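Local coordinates for protein metallo-beta-lactamase 1 (Acinetobacter baumannii, PDB 5MMD) that probably hydrolyses beta-lactam antibiotics to substituted beta-amino acids with the help of zinc ions, a reaction that underlies antibiotic resistance, at residues G158-S163 / Q182-T187; K195-G200 / F207-H212; E132-G137 / I188-E193. All coordinates share one frame; numbering follows the deposited sequence.

Helix 180-190 ties interactions 1 and 3: its middle turns meet the loop carrying Cys159 in interaction 1, its last turn and the residue after it meet strand 131-134 in interaction 3. Interaction 2 joins strand 196-199, in the same sheet as strand 131-134, to helix 208-223. The buried contacts are interactions 1 and 2. The second is almost entirely apolar, with no hydrogen bond between its segments, whereas in the first a phenyl ring meets backbone and hydroxyl groups. Interaction 3 is partly buried and more polar, with a cation-pi contact and a bridging water. Ile161 and Leu210 link interactions 1 and 2, and Asn186 holds the carbonyl of Pro136 between interactions 1 and 3.

Interaction 1: residues G158-S163 / Q182-T187; sequences GCFIRS and QSARNT. With ZN (zinc ion), chain C.
Phe160 drives its ring end-on into helix 180-190, between Ser183 and Thr187, and this is the tight part of the contact. Its CZ lies 3.5 Å from Ser183 CB, and the carbonyl carbon of Ser183 and the backbone N of Ala184 sit at the ring edge, near its plane. With CG anti to the backbone N (chi1 176°), the ring reaches straight from the loop to the helix. Thr187 OG1 comes within 3.4 Å of Phe160 CE2 on an oblique line. That hydroxyl is turned back along its own helix and donates to Ser183 O at 3.0 Å, while Thr187 N reaches the same oxygen from the opposite face of the carbonyl plane. Ser183 OG is hydrogen-bonded to Gly138 O. On the far side of the helix, Gln182 faces away from the loop and toward solvent; Arg185, also turned away, forms a salt bridge with Glu218. Phe160 belongs to a type I turn from Gly158 to Ile161, closed by Ile161 N to Gly158 O at 2.9 Å. Cys159 SG in that turn binds zinc at 2.4 Å, in the Asp-Cys-His site completed by Asp82 and His201. Phe160, next in sequence to this zinc ligand, reaches to the helix and stacks on Trp180 at the helix start, while neighbouring Ile161 packs against helix 208-223 and strand 196-199.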
# COMPACT_ATOMS: atom_id res chain seq x y z
N GLY A 158 -1.37 -3.77 -1.23
CA GLY A 158 -1.21 -3.38 0.15
C GLY A 158 -1.59 -4.52 1.09
O GLY A 158 -1.62 -5.69 0.71
N CYS A 159 -1.88 -4.18 2.33
CA CYS A 159 -2.02 -5.24 3.32
C CYS A 159 -3.34 -5.94 3.18
O CYS A 159 -3.58 -6.91 3.88
CB CYS A 159 -1.81 -4.67 4.70
SG CYS A 159 -0.25 -3.81 4.74
N PHE A 160 -4.17 -5.46 2.26
CA PHE A 160 -5.38 -6.15 1.84
C PHE A 160 -5.08 -7.48 1.17
O PHE A 160 -5.96 -8.36 1.07
CB PHE A 160 -6.18 -5.25 0.87
CG PHE A 160 -7.41 -5.89 0.30
CD1 PHE A 160 -8.53 -6.09 1.09
CD2 PHE A 160 -7.47 -6.29 -1.04
CE1 PHE A 160 -9.67 -6.68 0.58
CE2 PHE A 160 -8.62 -6.86 -1.56
CZ PHE A 160 -9.73 -7.06 -0.74
N ILE A 161 -3.86 -7.58 0.64
CA ILE A 161 -3.44 -8.78 -0.10
C ILE A 161 -2.31 -9.43 0.62
O ILE A 161 -1.34 -8.77 0.99
CB ILE A 161 -3.01 -8.45 -1.60
CG1 ILE A 161 -4.19 -7.91 -2.40
CG2 ILE A 161 -2.39 -9.69 -2.27
CD1 ILE A 161 -5.43 -8.82 -2.39
N ARG A 162 -2.43 -10.73 0.85
CA ARG A 162 -1.40 -11.51 1.52
C ARG A 162 -0.44 -12.19 0.55
O ARG A 162 -0.83 -12.59 -0.55
CB ARG A 162 -2.05 -12.58 2.39
CG ARG A 162 -2.97 -11.97 3.46
CD ARG A 162 -2.19 -11.18 4.51
NE ARG A 162 -1.40 -12.09 5.35
CZ ARG A 162 -0.43 -11.73 6.18
NH1 ARG A 162 -0.07 -10.44 6.33
NH2 ARG A 162 0.16 -12.67 6.89
N SER A 163 0.80 -12.32 0.99
CA SER A 163 1.82 -13.01 0.21
C SER A 163 1.52 -14.50 0.12
O SER A 163 0.87 -15.10 1.02
CB SER A 163 3.20 -12.79 0.82
OG SER A 163 3.30 -13.52 2.01
N GLN A 182 -15.77 -11.07 0.00
CA GLN A 182 -16.39 -10.39 -1.13
C GLN A 182 -15.46 -9.30 -1.65
O GLN A 182 -15.38 -9.07 -2.85
CB GLN A 182 -17.76 -9.79 -0.79
CG GLN A 182 -18.49 -9.24 -2.06
OE1 GLN A 182 -19.12 -11.37 -3.04
NE2 GLN A 182 -18.00 -9.94 -4.37
N SER A 183 -14.71 -8.64 -0.78
CA SER A 183 -13.81 -7.62 -1.28
C SER A 183 -12.72 -8.21 -2.15
O SER A 183 -12.29 -7.59 -3.11
CB SER A 183 -13.18 -6.85 -0.13
OG SER A 183 -14.22 -6.33 0.67
N ALA A 184 -12.24 -9.38 -1.76
CA ALA A 184 -11.21 -10.11 -2.51
C ALA A 184 -11.76 -10.53 -3.87
O ALA A 184 -11.08 -10.43 -4.91
CB ALA A 184 -10.76 -11.31 -1.71
N ARG A 185 -13.00 -11.02 -3.85
CA ARG A 185 -13.71 -11.37 -5.05
C ARG A 185 -13.86 -10.16 -5.95
O ARG A 185 -13.70 -10.29 -7.16
CB ARG A 185 -15.09 -11.94 -4.74
CG ARG A 185 -15.09 -13.30 -4.07
CD ARG A 185 -16.45 -13.58 -3.45
NE ARG A 185 -16.43 -14.74 -2.55
CZ ARG A 185 -17.36 -14.97 -1.62
NH1 ARG A 185 -18.36 -14.11 -1.46
NH2 ARG A 185 -17.27 -16.05 -0.85
N ASN A 186 -14.16 -8.99 -5.38
CA ASN A 186 -14.29 -7.77 -6.20
C ASN A 186 -12.99 -7.51 -6.97
O ASN A 186 -13.01 -7.19 -8.14
CB ASN A 186 -14.63 -6.55 -5.33
CG ASN A 186 -16.05 -6.58 -4.80
OD1 ASN A 186 -16.95 -7.15 -5.44
ND2 ASN A 186 -16.27 -5.95 -3.64
N THR A 187 -11.87 -7.67 -6.28
CA THR A 187 -10.56 -7.36 -6.82
C THR A 187 -10.15 -8.36 -7.92
O THR A 187 -9.58 -7.98 -8.96
CB THR A 187 -9.52 -7.35 -5.68
OG1 THR A 187 -9.94 -6.42 -4.66
CG2 THR A 187 -8.15 -6.97 -6.20
ZN ZN C . 0.62 -3.60 6.93
O HOH W 1 -0.63 -3.01 8.46

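Interaction 2: residues K195-G200 / F207-H212. With ZN (zinc ion), chain D.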
# COMPACT_ATOMS: atom_id res chain seq x y z
N LYS A 195 -0.47 -8.76 -13.81
CA LYS A 195 0.74 -9.54 -14.13
C LYS A 195 1.64 -9.70 -12.94
O LYS A 195 2.28 -10.77 -12.70
CB LYS A 195 1.50 -8.85 -15.26
CG LYS A 195 0.89 -9.06 -16.62
CE LYS A 195 1.41 -8.80 -19.11
NZ LYS A 195 0.96 -7.45 -19.56
N ILE A 196 1.71 -8.61 -12.19
CA ILE A 196 2.40 -8.55 -10.91
C ILE A 196 1.45 -8.05 -9.82
O ILE A 196 0.73 -7.04 -9.98
CB ILE A 196 3.61 -7.63 -10.96
CG1 ILE A 196 4.59 -8.07 -12.05
CG2 ILE A 196 4.23 -7.50 -9.57
CD1 ILE A 196 5.88 -7.26 -12.07
N VAL A 197 1.45 -8.76 -8.71
CA VAL A 197 0.73 -8.33 -7.53
C VAL A 197 1.72 -8.18 -6.36
O VAL A 197 2.55 -9.06 -6.10
CB VAL A 197 -0.37 -9.31 -7.18
CG1 VAL A 197 -1.08 -8.85 -5.94
CG2 VAL A 197 -1.35 -9.44 -8.35
N VAL A 198 1.63 -7.04 -5.70
CA VAL A 198 2.53 -6.64 -4.64
C VAL A 198 1.75 -6.61 -3.32
O VAL A 198 0.85 -5.77 -3.15
CB VAL A 198 3.15 -5.25 -4.92
CG1 VAL A 198 4.07 -4.79 -3.78
CG2 VAL A 198 3.86 -5.24 -6.24
N PRO A 199 2.07 -7.52 -2.39
CA PRO A 199 1.38 -7.54 -1.11
C PRO A 199 1.95 -6.45 -0.20
O PRO A 199 3.03 -5.96 -0.52
CB PRO A 199 1.69 -8.94 -0.57
CG PRO A 199 3.10 -9.18 -1.05
CD PRO A 199 3.13 -8.55 -2.45
N GLY A 200 1.25 -6.08 0.87
CA GLY A 200 1.76 -5.07 1.78
C GLY A 200 2.97 -5.52 2.56
O GLY A 200 3.82 -4.71 2.95
N PHE A 207 -0.91 -13.07 -10.28
CA PHE A 207 -2.34 -13.02 -10.01
C PHE A 207 -2.72 -14.00 -8.91
O PHE A 207 -3.74 -13.78 -8.24
CB PHE A 207 -3.12 -13.32 -11.30
CG PHE A 207 -4.61 -13.37 -11.12
CD1 PHE A 207 -5.38 -12.23 -11.28
CD2 PHE A 207 -5.25 -14.57 -10.85
CE1 PHE A 207 -6.74 -12.27 -11.14
CE2 PHE A 207 -6.63 -14.62 -10.70
CZ PHE A 207 -7.37 -13.46 -10.85
N GLU A 208 -1.91 -15.04 -8.69
CA GLU A 208 -2.25 -16.03 -7.64
C GLU A 208 -2.41 -15.39 -6.25
O GLU A 208 -3.14 -15.91 -5.41
CB GLU A 208 -1.21 -17.16 -7.56
CG GLU A 208 -1.64 -18.34 -6.64
CD GLU A 208 -0.65 -19.53 -6.67
OE1 GLU A 208 0.46 -19.38 -7.22
OE2 GLU A 208 -0.99 -20.65 -6.15
N LEU A 209 -1.75 -14.26 -5.99
CA LEU A 209 -1.88 -13.64 -4.69
C LEU A 209 -3.31 -13.23 -4.41
O LEU A 209 -3.75 -13.29 -3.25
CB LEU A 209 -0.96 -12.43 -4.57
CG LEU A 209 0.45 -12.75 -4.06
CD1 LEU A 209 1.23 -13.62 -4.97
CD2 LEU A 209 1.18 -11.42 -3.83
N LEU A 210 -4.04 -12.84 -5.45
CA LEU A 210 -5.44 -12.47 -5.29
C LEU A 210 -6.31 -13.68 -4.92
O LEU A 210 -7.15 -13.57 -3.99
CB LEU A 210 -5.96 -11.81 -6.57
CG LEU A 210 -5.21 -10.55 -7.05
CD1 LEU A 210 -5.96 -9.89 -8.19
CD2 LEU A 210 -4.99 -9.57 -5.89
N LYS A 211 -6.09 -14.80 -5.60
CA LYS A 211 -6.82 -16.04 -5.33
C LYS A 211 -6.48 -16.57 -3.93
O LYS A 211 -7.37 -16.95 -3.17
CB LYS A 211 -6.52 -17.12 -6.38
CG LYS A 211 -6.94 -16.78 -7.81
CD LYS A 211 -6.84 -17.96 -8.80
NZ LYS A 211 -6.98 -20.17 -7.46
N HIS A 212 -5.19 -16.57 -3.62
CA HIS A 212 -4.69 -16.99 -2.32
C HIS A 212 -5.36 -16.18 -1.18
O HIS A 212 -5.82 -16.73 -0.19
CB HIS A 212 -3.15 -16.83 -2.31
CG HIS A 212 -2.50 -17.16 -0.99
ND1 HIS A 212 -2.52 -18.42 -0.43
CD2 HIS A 212 -1.82 -16.38 -0.13
CE1 HIS A 212 -1.87 -18.39 0.72
NE2 HIS A 212 -1.44 -17.16 0.93
ZN ZN D . -2.96 -20.23 -1.30
O HOH W 2 -4.68 -20.60 -3.12
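Val197 and Pro199 meet Leu209 where the edge strand 196-199 packs against helix 208-223, one of the helices flanking the beta sheets in the alpha-beta/beta-alpha sandwich of metallo-beta-lactamases. In the first shell, a single methyl of Val197, CG1, serves two partners: it lies 3.8 Å from Leu209 CB and 4.0 Å from Leu210 CD2. A chi1 of 179° sends CG1, not CG2, toward the two leucines, leaving CG2 to lie against the backbone of Phe207, 4.1 Å from its CA. The side chains of Leu209 and Val197 pass one another running opposite ways, and Leu209 CD2 ends beside the proline ring, 3.7 Å from Pro199 CD. The same methyl rests 3.5 Å from Val197 O. No hydrogen bond crosses between the segments; apolar packing alone joins them, with the strand and helix axes 8.7 Å apart and inclined at 50°. Further out, backbone hydrogen bonds from Ile196 and Val198 to strand 154-158 fix the strand, while Leu210 also touches Ile161, Thr187 and Ile188, so its side chain lies among the loop and helix 180-190. About one turn beyond Leu209, His212 is anchored by NE2 to Ser166 O and presents its other ring nitrogen, ND1, to a third zinc ion at 2.1 Å, with a water 2.5 Å from the metal.

Interaction 3: residues E132-G137 / I188-E193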
# COMPACT_ATOMS: atom_id res chain seq x y z
N GLU A 132 -4.48 4.14 -10.87
CA GLU A 132 -5.90 4.07 -10.61
C GLU A 132 -6.03 3.45 -9.23
O GLU A 132 -5.40 2.40 -8.92
CB GLU A 132 -6.64 3.26 -11.66
CG GLU A 132 -6.40 3.77 -13.09
CD GLU A 132 -7.18 3.00 -14.15
OE1 GLU A 132 -7.64 1.86 -13.89
OE2 GLU A 132 -7.39 3.57 -15.23
N VAL A 133 -6.81 4.13 -8.41
CA VAL A 133 -7.05 3.72 -7.02
C VAL A 133 -8.44 3.14 -6.91
O VAL A 133 -9.37 3.63 -7.52
CB VAL A 133 -6.87 4.89 -6.07
CG1 VAL A 133 -6.99 4.44 -4.58
CG2 VAL A 133 -5.56 5.56 -6.31
N TYR A 134 -8.56 2.07 -6.14
CA TYR A 134 -9.82 1.37 -5.97
C TYR A 134 -10.04 0.89 -4.53
O TYR A 134 -9.16 0.27 -3.93
CB TYR A 134 -9.89 0.17 -6.88
CG TYR A 134 -11.08 -0.77 -6.70
CD1 TYR A 134 -12.37 -0.32 -6.83
CD2 TYR A 134 -10.88 -2.13 -6.45
CE1 TYR A 134 -13.45 -1.18 -6.69
CE2 TYR A 134 -11.96 -3.00 -6.31
CZ TYR A 134 -13.25 -2.50 -6.45
OH TYR A 134 -14.37 -3.32 -6.31
N TYR A 135 -11.23 1.15 -4.03
CA TYR A 135 -11.66 0.55 -2.76
C TYR A 135 -12.49 -0.71 -2.97
O TYR A 135 -13.64 -0.63 -3.44
CB TYR A 135 -12.45 1.59 -1.98
CG TYR A 135 -13.01 1.09 -0.67
CD1 TYR A 135 -12.17 0.76 0.38
CD2 TYR A 135 -14.38 0.99 -0.48
CE1 TYR A 135 -12.69 0.33 1.61
CE2 TYR A 135 -14.90 0.55 0.75
CZ TYR A 135 -14.03 0.21 1.77
OH TYR A 135 -14.55 -0.20 2.97
N PRO A 136 -11.94 -1.87 -2.62
CA PRO A 136 -12.64 -3.13 -2.84
C PRO A 136 -13.65 -3.44 -1.73
O PRO A 136 -14.48 -4.32 -1.91
CB PRO A 136 -11.51 -4.16 -2.86
CG PRO A 136 -10.46 -3.60 -1.93
CD PRO A 136 -10.56 -2.08 -2.10
N GLY A 137 -13.61 -2.69 -0.64
CA GLY A 137 -14.44 -3.00 0.51
C GLY A 137 -13.50 -3.43 1.62
O GLY A 137 -12.28 -3.49 1.42
N ILE A 188 -10.47 -9.63 -7.70
CA ILE A 188 -10.27 -10.65 -8.73
C ILE A 188 -11.07 -10.35 -10.01
O ILE A 188 -10.57 -10.54 -11.12
CB ILE A 188 -10.67 -12.04 -8.19
CG1 ILE A 188 -9.64 -12.52 -7.15
CG2 ILE A 188 -10.82 -13.02 -9.34
CD1 ILE A 188 -10.16 -13.61 -6.24
N SER A 189 -12.31 -9.88 -9.85
CA SER A 189 -13.15 -9.54 -11.01
C SER A 189 -12.66 -8.32 -11.76
O SER A 189 -12.79 -8.24 -12.99
CB SER A 189 -14.59 -9.29 -10.59
OG SER A 189 -15.25 -10.52 -10.39
N LYS A 190 -12.09 -7.37 -11.02
CA LYS A 190 -11.69 -6.10 -11.60
C LYS A 190 -10.35 -6.21 -12.32
O LYS A 190 -10.16 -5.56 -13.35
CB LYS A 190 -11.63 -5.01 -10.53
CG LYS A 190 -11.75 -3.60 -11.10
CD LYS A 190 -11.88 -2.60 -10.00
CE LYS A 190 -11.86 -1.15 -10.52
NZ LYS A 190 -13.07 -0.76 -11.24
N TYR A 191 -9.45 -7.06 -11.81
CA TYR A 191 -8.08 -7.11 -12.34
C TYR A 191 -7.71 -8.52 -12.84
O TYR A 191 -6.70 -9.08 -12.47
CB TYR A 191 -7.11 -6.60 -11.29
CG TYR A 191 -7.47 -5.19 -10.81
CD1 TYR A 191 -7.27 -4.10 -11.63
CD2 TYR A 191 -8.00 -4.97 -9.55
CE1 TYR A 191 -7.60 -2.81 -11.22
CE2 TYR A 191 -8.30 -3.69 -9.11
CZ TYR A 191 -8.12 -2.62 -9.95
OH TYR A 191 -8.44 -1.34 -9.54
N PRO A 192 -8.52 -9.07 -13.73
CA PRO A 192 -8.22 -10.44 -14.16
C PRO A 192 -6.86 -10.59 -14.89
O PRO A 192 -6.33 -11.72 -14.91
CB PRO A 192 -9.38 -10.76 -15.11
CG PRO A 192 -9.80 -9.39 -15.65
CD PRO A 192 -9.67 -8.50 -14.44
N GLU A 193 -6.33 -9.51 -15.47
CA GLU A 193 -5.09 -9.60 -16.25
C GLU A 193 -3.87 -9.05 -15.48
O GLU A 193 -2.82 -8.80 -16.08
CB GLU A 193 -5.24 -8.83 -17.58
CG GLU A 193 -5.72 -9.67 -18.80
CD GLU A 193 -4.59 -10.03 -19.82
OE1 GLU A 193 -4.23 -9.18 -20.68
OE2 GLU A 193 -4.07 -11.17 -19.77
O HOH W 3 -8.82 0.41 -11.45
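Lys190 sets CD, with CE beside it, over one face of the Tyr134 ring, its chain running at a slant to it. The CD atom sits 3.6 Å from the ring centroid and just 6° off the normal, a CH-pi contact almost dead centre. The chain is extended until chi4 (72°), where it bends so that NZ remains over the same face, 4.8 Å from the centroid, in a cation-pi contact. The ammonium group also forms a salt bridge with Glu123. On the opposite face of Tyr134 lies Pro136 N, toward the rim, so the ring is held between lysine and backbone. Tyr191 comes in differently: Tyr134 CD2 stands at the edge of the Tyr191 ring, 4.0 Å from Tyr191 CE2. Tyr191 OH touches Tyr134 CB at 3.4 Å and shares a hydrogen bond of 2.6 Å with a water. That water donates to Glu132 OE1 at 3.1 Å, bridging the two segments. Here the last turn of helix 180-190 and the residue that follows it close over strand 131-134, away from the zinc sites, packing helix on sheet as expected in the alpha-beta/beta-alpha fold of the metallo-beta-lactamase superfamily.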